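Local coordinates for protein mirolysin (Tannerella forsythia, PDB 6R7V) that probably hydrolyses peptide bonds as a zinc-dependent metallopeptidase of the pappalysin family of metzincins, and is held here in its latent zymogen form, at residues A[180-185]-A[207-212]; A[201-206]-A[273-278]; A[217-222]-A[266-271]; A[233-238]-A[260-265]. The protein carries 1 engineered substitution. All coordinates share one frame; numbering follows the deposited sequence. Where two conformers were deposited one is given.

Contacts 1 and 2 share the helix 203-212, contact 1 at its zinc-binding part near the centre of the chain and contact 2 at its first turn, where its outer edge is partly exposed. Contact 1 is apolar strand-on-helix packing with one indole-carboxylate bond at its end; contact 2 mixes methyl and thioether packing with an arginine whose charge is met by outside aspartates. Contact 3 adds the third zinc histidine, held by aromatic rings, and meets contact 1 at the metal. Contact 4 lies farthest from the centre, has no regular secondary structure and relies on water and calcium. Contacts 3 and 4 share a calcium ion and one of its waters.

Contact 1: A[180-185]-A[207-212]; sequences DGVVIH and HAVGHW. Engineered in segment 207-212: Ala-208 (natural residue Glu). With ZN (zinc ion), chain D.
Strand 182-185 runs almost antiparallel to the 207-212 part of helix 203-212, at 166° with axes 8.7 Å apart, and brings Val-182 over Ala-208. Val-182, branched and compact as suits a strand facing a helix, rests its CB 4.0 Å from Ala-208 CB. In one of its two conformers CG1, anti to the carbonyl carbon, reaches 3.7 Å from Trp-212 CB. Ile-184 adds reach: its terminal CD1 comes 3.8 Å from Ala-208 CB. Ala-208 is engineered, the natural sequence having Glu in this second place of the HEXXH zinc-binding motif. At the other end Trp-212 NE1 donates to Asp-180 OD2 at 3.0 Å with an N-H...O angle of 152°. The oxygen is met from above the carboxylate plane, which lies only 24° from that of the indole. Asp-180 OD2 also forms a salt bridge with Arg-297, which makes a cation-pi contact with Trp-212 and probably balances the buried charge of Asp-180. Gly-181 adopts backbone angles at which a CB would be jammed against the preceding carbonyl oxygen, which suits glycine. His-207 and His-211 each bind zinc through NE2 at 2.0 Å; His-217 and Cys-6 complete the site, the cysteine consistent with a cysteine switch. Strand 182-185 pairs parallel with strand 152-157 and antiparallel with strand 165-167; Ile-154 touches Val-182 and Ile-184, while Leu-152 packs on Trp-212.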
loop_
_atom_site.group_PDB
_atom_site.type_symbol
_atom_site.label_atom_id
_atom_site.label_comp_id
_atom_site.label_asym_id
_atom_site.label_seq_id
_atom_site.Cartn_x
_atom_site.Cartn_y
_atom_site.Cartn_z
ATOM N N ASP A 180 -5.373 5.043 10.373
ATOM C CA ASP A 180 -4.609 5.216 9.156
ATOM C C ASP A 180 -3.372 4.309 9.165
ATOM O O ASP A 180 -2.723 4.131 10.207
ATOM C CB ASP A 180 -4.203 6.684 8.950
ATOM C CG ASP A 180 -3.461 6.896 7.641
ATOM O OD1 ASP A 180 -4.001 6.504 6.581
ATOM O OD2 ASP A 180 -2.332 7.378 7.688
ATOM N N GLY A 181 -3.101 3.663 8.032
ATOM C CA GLY A 181 -1.983 2.747 7.921
ATOM C C GLY A 181 -2.359 1.528 7.133
ATOM O O GLY A 181 -3.355 1.544 6.369
ATOM N N VAL A 182 -1.532 0.463 7.287
ATOM C CA VAL A 182 -1.748 -0.756 6.505
ATOM C C VAL A 182 -1.597 -1.979 7.378
ATOM O O VAL A 182 -0.892 -1.961 8.406
ATOM C CB VAL A 182 -0.866 -0.870 5.226
ATOM C CG1 VAL A 182 -1.000 0.368 4.327
ATOM C CG2 VAL A 182 0.596 -1.135 5.559
ATOM N N VAL A 183 -2.347 -3.035 7.017
ATOM C CA VAL A 183 -2.362 -4.296 7.773
ATOM C C VAL A 183 -1.987 -5.397 6.796
ATOM O O VAL A 183 -2.591 -5.489 5.703
ATOM C CB VAL A 183 -3.751 -4.566 8.404
ATOM C CG1 VAL A 183 -3.722 -5.835 9.248
ATOM C CG2 VAL A 183 -4.226 -3.390 9.268
ATOM N N ILE A 184 -1.010 -6.250 7.180
ATOM C CA ILE A 184 -0.559 -7.323 6.314
ATOM C C ILE A 184 -0.647 -8.665 7.021
ATOM O O ILE A 184 -0.247 -8.776 8.184
ATOM C CB ILE A 184 0.901 -7.070 5.818
ATOM C CG1 ILE A 184 1.150 -5.640 5.231
ATOM C CG2 ILE A 184 1.320 -8.153 4.751
ATOM C CD1 ILE A 184 0.311 -5.376 3.892
ATOM N N HIS A 185 -1.047 -9.715 6.292
ATOM C CA HIS A 185 -1.075 -11.068 6.864
ATOM C C HIS A 185 0.350 -11.482 7.148
ATOM O O HIS A 185 1.216 -11.337 6.283
ATOM C CB HIS A 185 -1.707 -12.006 5.833
ATOM C CG HIS A 185 -2.111 -13.338 6.372
ATOM N ND1 HIS A 185 -1.202 -14.186 6.964
ATOM C CD2 HIS A 185 -3.344 -13.887 6.454
ATOM C CE1 HIS A 185 -1.899 -15.245 7.357
ATOM N NE2 HIS A 185 -3.195 -15.104 7.098
ATOM N N HIS A 207 1.806 -3.254 -2.569
ATOM C CA HIS A 207 0.458 -2.986 -3.065
ATOM C C HIS A 207 -0.353 -2.175 -2.019
ATOM O O HIS A 207 -1.005 -1.182 -2.379
ATOM C CB HIS A 207 -0.178 -4.351 -3.349
ATOM C CG HIS A 207 -1.615 -4.328 -3.748
ATOM N ND1 HIS A 207 -2.002 -4.564 -5.054
ATOM C CD2 HIS A 207 -2.719 -4.166 -2.979
ATOM C CE1 HIS A 207 -3.323 -4.531 -5.040
ATOM N NE2 HIS A 207 -3.793 -4.269 -3.810
ATOM N N ALA A 208 -0.323 -2.604 -0.739
ATOM C CA ALA A 208 -1.095 -1.922 0.314
ATOM C C ALA A 208 -0.591 -0.518 0.521
ATOM O O ALA A 208 -1.397 0.399 0.717
ATOM C CB ALA A 208 -0.997 -2.690 1.620
ATOM N N VAL A 209 0.738 -0.331 0.535
ATOM C CA VAL A 209 1.306 1.019 0.714
ATOM C C VAL A 209 0.888 1.895 -0.496
ATOM O O VAL A 209 0.606 3.085 -0.307
ATOM C CB VAL A 209 2.847 0.969 0.956
ATOM C CG1 VAL A 209 3.482 2.357 0.931
ATOM C CG2 VAL A 209 3.156 0.266 2.274
ATOM N N GLY A 210 0.780 1.299 -1.698
ATOM C CA GLY A 210 0.258 2.038 -2.842
ATOM C C GLY A 210 -1.123 2.590 -2.523
ATOM O O GLY A 210 -1.381 3.757 -2.783
ATOM N N HIS A 211 -2.046 1.772 -1.932
ATOM C CA HIS A 211 -3.368 2.325 -1.520
ATOM C C HIS A 211 -3.250 3.421 -0.449
ATOM O O HIS A 211 -3.972 4.417 -0.513
ATOM C CB HIS A 211 -4.261 1.232 -0.950
ATOM C CG HIS A 211 -4.693 0.150 -1.907
ATOM N ND1 HIS A 211 -5.362 0.433 -3.089
ATOM C CD2 HIS A 211 -4.658 -1.189 -1.745
ATOM C CE1 HIS A 211 -5.705 -0.743 -3.608
ATOM N NE2 HIS A 211 -5.327 -1.735 -2.829
ATOM N N TRP A 212 -2.362 3.228 0.535
ATOM C CA TRP A 212 -2.165 4.259 1.566
ATOM C C TRP A 212 -1.661 5.585 0.938
ATOM O O TRP A 212 -1.871 6.670 1.516
ATOM C CB TRP A 212 -1.178 3.674 2.582
ATOM C CG TRP A 212 -0.852 4.565 3.733
ATOM C CD1 TRP A 212 -1.629 4.821 4.830
ATOM C CD2 TRP A 212 0.368 5.267 3.923
ATOM N NE1 TRP A 212 -0.973 5.680 5.674
ATOM C CE2 TRP A 212 0.244 6.009 5.121
ATOM C CE3 TRP A 212 1.541 5.382 3.171
ATOM C CZ2 TRP A 212 1.285 6.813 5.612
ATOM C CZ3 TRP A 212 2.562 6.183 3.648
ATOM C CH2 TRP A 212 2.416 6.919 4.837
HETATM ZN ZN ZN D . -5.619 -3.732 -3.131
#

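Contact 2: A[201-206]-A[273-278]; sequences KGRTAT and ACMNLF
Lys-201 opens the contact with its aliphatic part, CG lying 4.4 Å from Ala-273 CB, while the chain leads its NZ away to a salt bridge with Asp-192. A long side chain suits this partly exposed place, apolar near the backbone and charged at the tip. Gly-202 then takes the N-cap position with a positive phi that glycine adopts easily. The helix it starts, 203-212, is the one that carries two zinc histidines in metzincin peptidases, and 273-278 is the loop following the Met-turn, tied to Cys-245 through Cys-274. Arg-203 and Met-275 slide past each other in opposite directions, with Arg-203 CB 3.9 Å from Met-275 SD. A bend at chi2 (63°) turns CD, and the guanidinium beyond it puts NH1 3.1 Å from Met-275 O. NE and NH2 form salt bridges with Asp-77 and Asp-84, which probably balance its buried charge. Thr-206 serves two surroundings: OG1 bonds to Asp-77, while CG2, anti to the backbone N, approaches Phe-278 CZ obliquely at 3.8 Å.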
loop_
_atom_site.group_PDB
_atom_site.type_symbol
_atom_site.label_atom_id
_atom_site.label_comp_id
_atom_site.label_asym_id
_atom_site.label_seq_id
_atom_site.Cartn_x
_atom_site.Cartn_y
_atom_site.Cartn_z
ATOM N N LYS A 201 7.457 -12.287 -1.920
ATOM C CA LYS A 201 8.482 -11.323 -2.322
ATOM C C LYS A 201 8.185 -9.932 -1.759
ATOM O O LYS A 201 8.818 -8.959 -2.185
ATOM C CB LYS A 201 8.666 -11.267 -3.856
ATOM C CG LYS A 201 8.972 -12.615 -4.515
ATOM C CD LYS A 201 10.331 -13.110 -4.067
ATOM C CE LYS A 201 10.722 -14.454 -4.646
ATOM N NZ LYS A 201 12.053 -14.825 -4.125
ATOM N N GLY A 202 7.285 -9.860 -0.767
ATOM C CA GLY A 202 6.972 -8.606 -0.089
ATOM C C GLY A 202 6.102 -7.659 -0.876
ATOM O O GLY A 202 5.978 -6.483 -0.484
ATOM N N ARG A 203 5.435 -8.152 -1.948
ATOM C CA ARG A 203 4.619 -7.230 -2.744
ATOM C C ARG A 203 3.225 -6.998 -2.169
ATOM O O ARG A 203 2.550 -6.078 -2.613
ATOM C CB ARG A 203 4.524 -7.666 -4.221
ATOM C CG ARG A 203 5.580 -7.015 -5.092
ATOM C CD ARG A 203 7.012 -7.392 -4.724
ATOM N NE ARG A 203 7.961 -6.570 -5.479
ATOM C CZ ARG A 203 8.532 -6.955 -6.612
ATOM N NH1 ARG A 203 8.231 -8.135 -7.152
ATOM N NH2 ARG A 203 9.372 -6.146 -7.246
ATOM N N THR A 204 2.756 -7.802 -1.226
ATOM C CA THR A 204 1.470 -7.513 -0.583
ATOM C C THR A 204 1.589 -6.130 0.083
ATOM O O THR A 204 0.697 -5.279 -0.054
ATOM C CB THR A 204 1.059 -8.621 0.400
ATOM O OG1 THR A 204 0.961 -9.847 -0.336
ATOM C CG2 THR A 204 -0.268 -8.332 1.063
ATOM N N ALA A 205 2.711 -5.877 0.766
ATOM C CA ALA A 205 2.865 -4.553 1.385
ATOM C C ALA A 205 3.130 -3.464 0.353
ATOM O O ALA A 205 2.668 -2.356 0.556
ATOM C CB ALA A 205 3.985 -4.574 2.427
ATOM N N THR A 206 3.868 -3.758 -0.746
ATOM C CA THR A 206 4.044 -2.713 -1.772
ATOM C C THR A 206 2.686 -2.267 -2.294
ATOM O O THR A 206 2.416 -1.055 -2.395
ATOM C CB THR A 206 4.890 -3.258 -2.942
ATOM O OG1 THR A 206 6.186 -3.536 -2.387
ATOM C CG2 THR A 206 5.076 -2.231 -4.065
ATOM N N ALA A 273 6.115 -12.393 -7.657
ATOM C CA ALA A 273 7.259 -12.492 -8.560
ATOM C C ALA A 273 6.931 -12.047 -9.991
ATOM O O ALA A 273 7.864 -11.892 -10.790
ATOM C CB ALA A 273 7.810 -13.909 -8.563
ATOM N N CYS A 274 5.651 -11.832 -10.300
ATOM C CA CYS A 274 5.335 -11.416 -11.657
ATOM C C CYS A 274 4.978 -9.910 -11.710
ATOM O O CYS A 274 4.731 -9.390 -12.792
ATOM C CB CYS A 274 4.263 -12.320 -12.249
ATOM S SG CYS A 274 4.738 -14.073 -12.210
ATOM N N MET A 275 5.091 -9.187 -10.576
ATOM C CA MET A 275 4.950 -7.743 -10.515
ATOM C C MET A 275 6.297 -7.072 -10.602
ATOM O O MET A 275 7.291 -7.593 -10.081
ATOM C CB MET A 275 4.308 -7.306 -9.210
ATOM C CG MET A 275 2.928 -7.800 -9.053
ATOM S SD MET A 275 2.281 -7.321 -7.426
ATOM C CE MET A 275 0.510 -7.361 -7.850
ATOM N N ASN A 276 6.345 -5.870 -11.177
ATOM C CA ASN A 276 7.652 -5.226 -11.259
ATOM C C ASN A 276 7.604 -3.725 -11.602
ATOM O O ASN A 276 8.671 -3.158 -11.850
ATOM C CB ASN A 276 8.578 -5.960 -12.265
ATOM C CG ASN A 276 7.869 -6.215 -13.567
ATOM O OD1 ASN A 276 7.396 -5.281 -14.208
ATOM N ND2 ASN A 276 7.736 -7.489 -13.961
ATOM N N LEU A 277 6.419 -3.059 -11.547
ATOM C CA LEU A 277 6.450 -1.610 -11.742
ATOM C C LEU A 277 5.274 -0.883 -11.170
ATOM O O LEU A 277 4.154 -1.425 -11.005
ATOM C CB LEU A 277 6.587 -1.174 -13.243
ATOM C CG LEU A 277 5.278 -1.101 -14.053
ATOM C CD1 LEU A 277 5.483 -0.291 -15.347
ATOM C CD2 LEU A 277 4.755 -2.485 -14.423
ATOM N N PHE A 278 5.564 0.406 -10.872
ATOM C CA PHE A 278 4.596 1.483 -10.798
ATOM C C PHE A 278 4.775 2.291 -12.050
ATOM O O PHE A 278 5.892 2.320 -12.579
ATOM C CB PHE A 278 4.796 2.421 -9.594
ATOM C CG PHE A 278 4.426 1.862 -8.235
ATOM C CD1 PHE A 278 3.096 1.581 -7.911
ATOM C CD2 PHE A 278 5.398 1.713 -7.248
ATOM C CE1 PHE A 278 2.757 1.138 -6.629
ATOM C CE2 PHE A 278 5.059 1.254 -5.974
ATOM C CZ PHE A 278 3.746 0.943 -5.688
#

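Contact 3: A[217-222]-A[266-271]; sequences HIWGDD and YMDYTY. With CA (calcium ion), chain B; ZN (zinc ion), chain D.
Met-267 O accepts the backbone N-H of Ile-218 at 3.1 Å and 163°, the donor standing above the carbonyl plane, and also meets His-217 CA in a CA-H...O contact of 3.5 Å. The flexible Met-267 side chain, bent at chi2 and chi3, packs on His-207 and His-211, as expected of the Met-turn that underlies the zinc site in metzincins. Asp-268 lays CG 3.8 Å from Ile-218 CG2; its OD1 accepts Tyr-269 N and its OD2 accepts from Gln-238 NE2, so both oxygens of a buried carboxylate are occupied. Tyr-269 presents its ring face to the edge of Trp-219, whose CH2 stands over the ring centre, 3.5 Å from Tyr-269 CZ, the planes at 66°. Trp-219 reaches there with CG between its backbone N and carbonyl carbon (chi1 71°). The edge of Tyr-269 in turn points at a face of His-217, and its OH bonds to Glu-9. His-217 NE2 binds zinc at 2.0 Å, and its ND1 donates in the ring plane to Asp-221 OD1 at 2.7 Å. With Trp-219 O and the Asp-222 carboxylate binding calcium, the turn is held between two metals, and the carboxylate bond and T-shaped packing fix the rotation of the zinc ligand's ring.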
loop_
_atom_site.group_PDB
_atom_site.type_symbol
_atom_site.label_atom_id
_atom_site.label_comp_id
_atom_site.label_asym_id
_atom_site.label_seq_id
_atom_site.Cartn_x
_atom_site.Cartn_y
_atom_site.Cartn_z
ATOM N N HIS A 217 -6.891 -0.073 -7.371
ATOM C CA HIS A 217 -6.716 -1.238 -8.235
ATOM C C HIS A 217 -6.755 -0.835 -9.687
ATOM O O HIS A 217 -7.628 -0.060 -10.102
ATOM C CB HIS A 217 -7.798 -2.250 -7.950
ATOM C CG HIS A 217 -7.618 -2.885 -6.619
ATOM N ND1 HIS A 217 -8.691 -3.308 -5.886
ATOM C CD2 HIS A 217 -6.486 -3.123 -5.919
ATOM C CE1 HIS A 217 -8.195 -3.819 -4.771
ATOM N NE2 HIS A 217 -6.875 -3.697 -4.721
ATOM N N ILE A 218 -5.809 -1.378 -10.461
ATOM C CA ILE A 218 -5.593 -0.926 -11.834
ATOM C C ILE A 218 -6.822 -1.174 -12.749
ATOM O O ILE A 218 -7.045 -0.437 -13.708
ATOM C CB ILE A 218 -4.325 -1.596 -12.393
ATOM C CG1 ILE A 218 -3.919 -1.001 -13.740
ATOM C CG2 ILE A 218 -4.472 -3.136 -12.473
ATOM C CD1 ILE A 218 -2.477 -1.337 -14.130
ATOM N N TRP A 219 -7.609 -2.204 -12.442
ATOM C CA TRP A 219 -8.779 -2.519 -13.273
ATOM C C TRP A 219 -10.045 -1.723 -12.890
ATOM O O TRP A 219 -11.086 -1.888 -13.551
ATOM C CB TRP A 219 -9.077 -4.022 -13.259
ATOM C CG TRP A 219 -9.615 -4.512 -11.965
ATOM C CD1 TRP A 219 -10.924 -4.666 -11.621
ATOM C CD2 TRP A 219 -8.848 -4.877 -10.811
ATOM N NE1 TRP A 219 -11.019 -5.087 -10.310
ATOM C CE2 TRP A 219 -9.760 -5.239 -9.797
ATOM C CE3 TRP A 219 -7.474 -4.995 -10.554
ATOM C CZ2 TRP A 219 -9.346 -5.664 -8.527
ATOM C CZ3 TRP A 219 -7.062 -5.402 -9.294
ATOM C CH2 TRP A 219 -8.000 -5.761 -8.302
ATOM N N GLY A 220 -9.980 -0.884 -11.862
ATOM C CA GLY A 220 -11.113 -0.017 -11.542
ATOM C C GLY A 220 -12.210 -0.552 -10.645
ATOM O O GLY A 220 -13.224 0.124 -10.475
ATOM N N ASP A 221 -12.009 -1.739 -10.046
ATOM C CA ASP A 221 -12.929 -2.343 -9.090
ATOM C C ASP A 221 -14.350 -2.319 -9.630
ATOM O O ASP A 221 -15.270 -1.884 -8.944
ATOM C CB ASP A 221 -12.843 -1.576 -7.745
ATOM C CG ASP A 221 -11.546 -1.839 -7.007
ATOM O OD1 ASP A 221 -11.188 -3.011 -6.863
ATOM O OD2 ASP A 221 -10.889 -0.853 -6.584
ATOM N N ASP A 222 -14.538 -2.770 -10.881
ATOM C CA ASP A 222 -15.832 -2.633 -11.522
ATOM C C ASP A 222 -16.391 -3.936 -12.024
ATOM O O ASP A 222 -17.249 -3.941 -12.920
ATOM C CB ASP A 222 -15.673 -1.649 -12.689
ATOM C CG ASP A 222 -14.537 -1.989 -13.647
ATOM O OD1 ASP A 222 -13.986 -3.108 -13.558
ATOM O OD2 ASP A 222 -14.185 -1.138 -14.462
ATOM N N TYR A 266 2.049 -3.205 -9.672
ATOM C CA TYR A 266 1.810 -3.623 -8.286
ATOM C C TYR A 266 0.359 -3.515 -7.849
ATOM O O TYR A 266 -0.017 -4.180 -6.866
ATOM C CB TYR A 266 2.653 -2.771 -7.323
ATOM C CG TYR A 266 4.152 -2.869 -7.569
ATOM C CD1 TYR A 266 4.803 -4.092 -7.546
ATOM C CD2 TYR A 266 4.907 -1.739 -7.857
ATOM C CE1 TYR A 266 6.162 -4.198 -7.838
ATOM C CE2 TYR A 266 6.278 -1.829 -8.106
ATOM C CZ TYR A 266 6.891 -3.060 -8.110
ATOM O OH TYR A 266 8.232 -3.154 -8.376
ATOM N N MET A 267 -0.458 -2.706 -8.533
ATOM C CA MET A 267 -1.845 -2.519 -8.145
ATOM C C MET A 267 -2.797 -3.502 -8.828
ATOM O O MET A 267 -4.008 -3.311 -8.772
ATOM C CB MET A 267 -2.280 -1.070 -8.406
ATOM C CG MET A 267 -1.424 -0.047 -7.617
ATOM S SD MET A 267 -1.086 -0.449 -5.860
ATOM C CE MET A 267 -2.776 -0.437 -5.186
ATOM N N ASP A 268 -2.251 -4.585 -9.400
ATOM C CA ASP A 268 -3.087 -5.677 -9.897
ATOM C C ASP A 268 -3.123 -6.756 -8.787
ATOM O O ASP A 268 -2.703 -6.492 -7.652
ATOM C CB ASP A 268 -2.577 -6.219 -11.268
ATOM C CG ASP A 268 -3.687 -6.823 -12.138
ATOM O OD1 ASP A 268 -4.683 -7.320 -11.576
ATOM O OD2 ASP A 268 -3.565 -6.779 -13.365
ATOM N N TYR A 269 -3.659 -7.960 -9.094
ATOM C CA TYR A 269 -3.788 -9.063 -8.136
ATOM C C TYR A 269 -2.882 -10.232 -8.481
ATOM O O TYR A 269 -3.091 -11.347 -8.000
ATOM C CB TYR A 269 -5.242 -9.563 -8.044
ATOM C CG TYR A 269 -6.172 -8.816 -7.114
ATOM C CD1 TYR A 269 -5.703 -7.784 -6.297
ATOM C CD2 TYR A 269 -7.511 -9.179 -7.005
ATOM C CE1 TYR A 269 -6.544 -7.151 -5.383
ATOM C CE2 TYR A 269 -8.364 -8.541 -6.111
ATOM C CZ TYR A 269 -7.874 -7.538 -5.292
ATOM O OH TYR A 269 -8.731 -6.883 -4.441
ATOM N N THR A 270 -1.864 -9.988 -9.304
ATOM C CA THR A 270 -0.952 -11.034 -9.734
ATOM C C THR A 270 0.030 -11.475 -8.623
ATOM O O THR A 270 0.167 -10.791 -7.595
ATOM C CB THR A 270 -0.201 -10.561 -10.970
ATOM O OG1 THR A 270 0.250 -9.240 -10.747
ATOM C CG2 THR A 270 -1.086 -10.591 -12.214
ATOM N N TYR A 271 0.713 -12.611 -8.841
ATOM C CA TYR A 271 1.720 -13.133 -7.915
ATOM C C TYR A 271 2.842 -12.147 -7.707
ATOM O O TYR A 271 3.208 -11.443 -8.640
ATOM C CB TYR A 271 2.345 -14.413 -8.454
ATOM C CG TYR A 271 1.494 -15.654 -8.466
ATOM C CD1 TYR A 271 0.314 -15.730 -7.722
ATOM C CD2 TYR A 271 1.901 -16.780 -9.160
ATOM C CE1 TYR A 271 -0.450 -16.903 -7.698
ATOM C CE2 TYR A 271 1.164 -17.957 -9.126
ATOM C CZ TYR A 271 -0.017 -18.011 -8.405
ATOM O OH TYR A 271 -0.737 -19.191 -8.423
HETATM CA CA CA B . -12.427 -2.443 -15.318
HETATM ZN ZN ZN D . -5.619 -3.732 -3.131
HETATM O O HOH W 1 -11.952 -0.294 -16.220
#

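Contact 4: A[233-238]-A[260-265]; sequences ADTPNQ and GVMFMN. With CA (calcium ion), chain C; CA (calcium ion), chain B.
Pro-236, Gln-238 and Met-262 grip one water between them: it donates to Pro-236 O at 2.9 Å and Gln-238 OE1 at 2.8 Å, and accepts from Met-262 N at 2.9 Å. Here a calcium-binding loop meets a turn-rich segment in which Met-262 centres an inverse gamma turn and a type I turn follows to Asn-265, just ahead of the Met-turn methionine. With no direct hydrogen bond between the segments, the water does the polar joining. Thr-235 suits its place because its hydroxyl adds a ligand to its carbonyl: OG1 and O of Thr-235 both bind the same calcium ion, OG1 at 2.5 Å, together with Asp-230, Ile-232 and waters. Gln-238 O binds the second calcium. Pro-236, a rigid apolar plate, sets CG 3.5 Å from Gly-260 O and CD 4.0 Å from Met-262 CE, crossing the methionine at about a right angle. Gly-260 has a positive phi, easy for glycine. Gln-238 is extended, CG anti to its backbone N (chi1 178°), and its methylene CG lies 3.9 Å from Val-261 CG1, with NE2 turned to Asp-268. Asn-265, whose OD1 is held by Met-267, sends ND2 back to Met-262 SD in a weak hydrogen bond of 3.7 Å.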
loop_
_atom_site.group_PDB
_atom_site.type_symbol
_atom_site.label_atom_id
_atom_site.label_comp_id
_atom_site.label_asym_id
_atom_site.label_seq_id
_atom_site.Cartn_x
_atom_site.Cartn_y
_atom_site.Cartn_z
ATOM N N ALA A 233 -3.907 7.951 -16.158
ATOM C CA ALA A 233 -3.980 7.852 -17.607
ATOM C C ALA A 233 -2.972 6.865 -18.230
ATOM O O ALA A 233 -3.292 6.255 -19.263
ATOM C CB ALA A 233 -3.784 9.238 -18.220
ATOM N N ASP A 234 -1.784 6.660 -17.594
ATOM C CA ASP A 234 -0.803 5.799 -18.255
ATOM C C ASP A 234 -0.927 4.315 -17.837
ATOM O O ASP A 234 -0.158 3.482 -18.341
ATOM C CB ASP A 234 0.620 6.317 -18.097
ATOM C CG ASP A 234 1.137 6.340 -16.690
ATOM O OD1 ASP A 234 0.427 5.847 -15.787
ATOM O OD2 ASP A 234 2.287 6.805 -16.489
ATOM N N THR A 235 -1.948 3.953 -17.014
ATOM C CA THR A 235 -2.246 2.549 -16.789
ATOM C C THR A 235 -3.373 2.215 -17.793
ATOM O O THR A 235 -4.453 2.845 -17.745
ATOM C CB THR A 235 -2.618 2.233 -15.336
ATOM O OG1 THR A 235 -3.651 3.145 -14.954
ATOM C CG2 THR A 235 -1.431 2.327 -14.410
ATOM N N PRO A 236 -3.128 1.265 -18.725
ATOM C CA PRO A 236 -4.177 0.918 -19.713
ATOM C C PRO A 236 -5.498 0.543 -19.054
ATOM O O PRO A 236 -5.489 -0.146 -18.034
ATOM C CB PRO A 236 -3.597 -0.298 -20.429
ATOM C CG PRO A 236 -2.095 -0.162 -20.273
ATOM C CD PRO A 236 -1.909 0.443 -18.902
ATOM N N ASN A 237 -6.627 0.983 -19.643
ATOM C CA ASN A 237 -7.959 0.606 -19.181
ATOM C C ASN A 237 -8.030 -0.903 -19.164
ATOM O O ASN A 237 -7.599 -1.573 -20.108
ATOM C CB ASN A 237 -9.035 1.189 -20.084
ATOM C CG ASN A 237 -10.434 1.123 -19.539
ATOM O OD1 ASN A 237 -10.705 0.541 -18.493
ATOM N ND2 ASN A 237 -11.367 1.723 -20.252
ATOM N N GLN A 238 -8.515 -1.457 -18.082
ATOM C CA GLN A 238 -8.451 -2.896 -17.893
ATOM C C GLN A 238 -9.803 -3.408 -17.410
ATOM O O GLN A 238 -10.451 -2.726 -16.630
ATOM C CB GLN A 238 -7.323 -3.172 -16.861
ATOM C CG GLN A 238 -7.104 -4.637 -16.475
ATOM C CD GLN A 238 -5.887 -4.839 -15.603
ATOM O OE1 GLN A 238 -4.851 -4.197 -15.761
ATOM N NE2 GLN A 238 -5.988 -5.729 -14.651
ATOM N N GLY A 260 -1.361 -4.418 -24.518
ATOM C CA GLY A 260 -2.410 -4.932 -23.640
ATOM C C GLY A 260 -2.449 -4.310 -22.254
ATOM O O GLY A 260 -2.144 -3.129 -22.070
ATOM N N VAL A 261 -2.847 -5.109 -21.263
ATOM C CA VAL A 261 -3.008 -4.618 -19.899
ATOM C C VAL A 261 -1.754 -4.838 -19.065
ATOM O O VAL A 261 -0.983 -5.764 -19.267
ATOM C CB VAL A 261 -4.277 -5.193 -19.239
ATOM C CG1 VAL A 261 -5.535 -4.853 -20.062
ATOM C CG2 VAL A 261 -4.171 -6.702 -18.991
ATOM N N MET A 262 -1.535 -3.934 -18.124
ATOM C CA MET A 262 -0.318 -3.931 -17.312
ATOM C C MET A 262 -0.482 -4.831 -16.082
ATOM O O MET A 262 -0.562 -4.371 -14.926
ATOM C CB MET A 262 -0.018 -2.483 -16.912
ATOM C CG MET A 262 1.396 -2.238 -16.645
ATOM S SD MET A 262 1.565 -0.500 -16.182
ATOM C CE MET A 262 1.914 0.278 -17.736
ATOM N N PHE A 263 -0.538 -6.145 -16.333
ATOM C CA PHE A 263 -0.794 -7.110 -15.256
ATOM C C PHE A 263 0.366 -7.219 -14.279
ATOM O O PHE A 263 0.180 -7.786 -13.204
ATOM C CB PHE A 263 -1.127 -8.488 -15.831
ATOM C CG PHE A 263 -0.038 -9.096 -16.674
ATOM C CD1 PHE A 263 1.048 -9.738 -16.082
ATOM C CD2 PHE A 263 -0.084 -9.010 -18.060
ATOM C CE1 PHE A 263 2.056 -10.298 -16.863
ATOM C CE2 PHE A 263 0.918 -9.577 -18.838
ATOM C CZ PHE A 263 1.988 -10.204 -18.238
ATOM N N MET A 264 1.540 -6.670 -14.635
ATOM C CA MET A 264 2.735 -6.681 -13.776
ATOM C C MET A 264 2.833 -5.394 -12.913
ATOM O O MET A 264 3.834 -5.172 -12.232
ATOM C CB MET A 264 4.021 -6.945 -14.584
ATOM C CG MET A 264 4.489 -5.852 -15.547
ATOM S SD MET A 264 3.360 -5.344 -16.869
ATOM C CE MET A 264 3.175 -6.886 -17.761
ATOM N N ASN A 265 1.798 -4.572 -12.963
ATOM C CA ASN A 265 1.688 -3.399 -12.085
ATOM C C ASN A 265 1.439 -3.874 -10.673
ATOM O O ASN A 265 0.661 -4.812 -10.463
ATOM C CB ASN A 265 0.543 -2.518 -12.555
ATOM C CG ASN A 265 0.581 -1.153 -11.899
ATOM O OD1 ASN A 265 0.055 -0.967 -10.805
ATOM N ND2 ASN A 265 1.256 -0.196 -12.535
HETATM CA CA CA C . -5.877 3.755 -15.954
HETATM CA CA CA B . -12.427 -2.443 -15.318
HETATM O O HOH W 2 -3.681 -2.234 -17.293
HETATM O O HOH W 3 -5.972 1.292 -15.710
HETATM O O HOH W 1 -11.952 -0.294 -16.220
HETATM O O HOH W 4 -8.307 3.011 -15.651
HETATM O O HOH W 5 -6.878 4.278 -18.032
HETATM O O HOH W 6 -7.469 5.718 -15.608
#